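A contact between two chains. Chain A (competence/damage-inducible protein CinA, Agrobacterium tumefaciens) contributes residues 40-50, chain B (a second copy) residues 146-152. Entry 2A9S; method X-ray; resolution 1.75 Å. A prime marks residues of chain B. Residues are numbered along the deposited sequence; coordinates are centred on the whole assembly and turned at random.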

# COMPACT_ATOMS: atom_id res chain seq x y z
N ALA A 40 2.08 1.40 -5.07
CA ALA A 40 0.64 1.30 -5.39
C ALA A 40 0.01 2.70 -5.37
O ALA A 40 -0.83 2.99 -6.22
CB ALA A 40 -0.07 0.35 -4.44
N GLY A 41 0.42 3.54 -4.41
CA GLY A 41 -0.11 4.91 -4.28
C GLY A 41 0.12 5.71 -5.57
O GLY A 41 -0.79 6.32 -6.12
N ALA A 42 1.35 5.67 -6.05
CA ALA A 42 1.71 6.37 -7.28
C ALA A 42 0.93 5.86 -8.49
O ALA A 42 0.40 6.65 -9.24
CB ALA A 42 3.22 6.34 -7.51
N LEU A 43 0.85 4.55 -8.67
CA LEU A 43 0.08 3.98 -9.79
C LEU A 43 -1.40 4.38 -9.75
O LEU A 43 -2.02 4.65 -10.80
CB LEU A 43 0.19 2.47 -9.79
CG LEU A 43 1.57 1.98 -10.23
CD1 LEU A 43 1.73 0.55 -9.75
CD2 LEU A 43 1.72 2.04 -11.77
N THR A 44 -1.96 4.47 -8.53
CA THR A 44 -3.40 4.70 -8.42
C THR A 44 -3.72 6.20 -8.39
O THR A 44 -4.88 6.59 -8.28
CB THR A 44 -4.01 3.96 -7.23
OG1 THR A 44 -3.35 4.36 -6.04
CG2 THR A 44 -3.84 2.43 -7.37
N GLU A 45 -2.70 7.05 -8.52
CA GLU A 45 -2.95 8.48 -8.81
C GLU A 45 -3.57 8.70 -10.22
O GLU A 45 -4.23 9.71 -10.48
CB GLU A 45 -1.65 9.28 -8.67
CG GLU A 45 -1.31 9.60 -7.20
CD GLU A 45 -2.32 10.59 -6.58
OE1 GLU A 45 -2.33 11.81 -6.95
OE2 GLU A 45 -3.09 10.14 -5.70
N ILE A 46 -3.38 7.72 -11.10
CA ILE A 46 -3.80 7.81 -12.50
C ILE A 46 -5.24 7.33 -12.74
O ILE A 46 -5.61 6.19 -12.40
CB ILE A 46 -2.81 7.01 -13.37
CG1 ILE A 46 -1.34 7.38 -13.03
CG2 ILE A 46 -3.19 7.09 -14.87
CD1 ILE A 46 -0.98 8.82 -13.25
N ALA A 47 -6.06 8.21 -13.30
CA ALA A 47 -7.41 7.82 -13.67
C ALA A 47 -7.33 6.69 -14.71
O ALA A 47 -6.54 6.76 -15.66
CB ALA A 47 -8.22 9.01 -14.19
N GLY A 48 -8.12 5.65 -14.49
CA GLY A 48 -8.04 4.42 -15.29
C GLY A 48 -7.16 3.34 -14.69
O GLY A 48 -7.13 2.22 -15.18
N SER A 49 -6.45 3.68 -13.61
CA SER A 49 -5.58 2.69 -12.96
C SER A 49 -6.27 1.40 -12.44
O SER A 49 -5.64 0.35 -12.30
CB SER A 49 -4.75 3.34 -11.87
OG SER A 49 -5.56 3.86 -10.85
N SER A 50 -7.57 1.48 -12.19
CA SER A 50 -8.36 0.33 -11.74
C SER A 50 -8.32 -0.80 -12.77
O SER A 50 -8.48 -1.96 -12.40
CB SER A 50 -9.80 0.75 -11.50
OG SER A 50 -10.26 1.43 -12.65
N GLY B 146 -12.07 16.10 -6.70
CA GLY B 146 -10.83 15.70 -7.36
C GLY B 146 -10.29 14.39 -6.79
O GLY B 146 -10.45 14.07 -5.59
N ARG B 147 -9.62 13.61 -7.64
CA ARG B 147 -9.21 12.26 -7.24
C ARG B 147 -8.17 12.31 -6.09
O ARG B 147 -8.34 11.66 -5.06
CB ARG B 147 -8.70 11.50 -8.48
CG ARG B 147 -8.28 10.08 -8.17
CD ARG B 147 -7.64 9.47 -9.40
NE ARG B 147 -7.21 8.10 -9.16
CZ ARG B 147 -7.90 7.02 -9.51
NH1 ARG B 147 -9.10 7.13 -10.08
NH2 ARG B 147 -7.40 5.80 -9.27
N THR B 148 -7.11 13.09 -6.26
CA THR B 148 -6.07 13.22 -5.21
C THR B 148 -6.69 13.80 -3.94
O THR B 148 -6.40 13.32 -2.83
CB THR B 148 -4.91 14.07 -5.70
OG1 THR B 148 -4.36 13.47 -6.88
CG2 THR B 148 -3.79 14.15 -4.63
N GLU B 149 -7.55 14.82 -4.12
CA GLU B 149 -8.24 15.48 -2.99
C GLU B 149 -9.04 14.50 -2.16
O GLU B 149 -8.93 14.53 -0.93
CB GLU B 149 -9.14 16.64 -3.47
CG GLU B 149 -8.34 17.82 -4.06
CD GLU B 149 -8.02 17.74 -5.58
OE1 GLU B 149 -7.93 16.66 -6.18
OE2 GLU B 149 -7.86 18.81 -6.21
N ILE B 150 -9.84 13.64 -2.82
CA ILE B 150 -10.63 12.62 -2.08
C ILE B 150 -9.70 11.61 -1.35
O ILE B 150 -9.93 11.25 -0.19
CB ILE B 150 -11.65 11.93 -3.03
CG1 ILE B 150 -12.69 12.96 -3.51
CG2 ILE B 150 -12.26 10.72 -2.36
CD1 ILE B 150 -13.50 12.53 -4.75
N ARG B 151 -8.68 11.15 -2.06
CA ARG B 151 -7.70 10.23 -1.45
C ARG B 151 -7.03 10.82 -0.18
O ARG B 151 -6.94 10.16 0.87
CB ARG B 151 -6.72 9.80 -2.52
CG ARG B 151 -7.37 8.78 -3.42
CD ARG B 151 -6.74 8.68 -4.80
NE ARG B 151 -5.30 8.52 -4.86
CZ ARG B 151 -4.66 7.34 -4.93
NH1 ARG B 151 -5.36 6.21 -4.87
NH2 ARG B 151 -3.32 7.32 -5.06
N LEU B 152 -6.60 12.06 -0.26
CA LEU B 152 -5.98 12.68 0.90
C LEU B 152 -7.01 12.94 2.01
O LEU B 152 -6.69 12.76 3.17
CB LEU B 152 -5.30 13.97 0.48
CG LEU B 152 -4.08 13.81 -0.44
CD1 LEU B 152 -3.57 15.21 -0.81
CD2 LEU B 152 -2.97 13.01 0.25
O HOH W 1 -4.98 11.39 -8.23

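The charged centre of this contact is Glu45, whose CA-to-CB bond points away from chain B but whose side chain, bent at chi1 and chi2 (both m), brings the carboxylate back to the helix of chain B. There it forms a salt bridge with Arg151′: Glu45 OE2 accepts hydrogen bonds from Arg151′ NE and NH2, each 2.9 Å away, and lies at the guanidinium edge. The other oxygen, Glu45 OE1, accepts from Thr148′ OG1 at 2.6 Å, so one carboxylate reads two residues spaced i, i+3 on the helix. Water 1 extends this link, donating to Glu45 O (2.9 Å) and to Thr148′ OG1 (2.6 Å).

Arg147′ works differently, addressing backbone rather than charge. Its extended side chain (chi1 to chi3 all t) carries Arg147′ NE and NH2 to a single acceptor, Thr44 O, at 2.9 and 2.8 Å. The neighbouring hydroxyl is used too: Arg151′ NH1 donates to Thr44 OG1 at 3.0 Å, so both arginines converge on Thr44.

Packing is lighter. Ile46 O and Ala47 CA lie over one face of the Arg147′ guanidinium, with Ala47 CA 4.0 Å from Arg147′ NH1, while Glu45 O lies 3.6 Å from Arg147′ CD. Their type II turn, Ile46 to Ser49, is held within chain A by a hydrogen bond from Ser49 OG to Ile46 O at 2.8 Å.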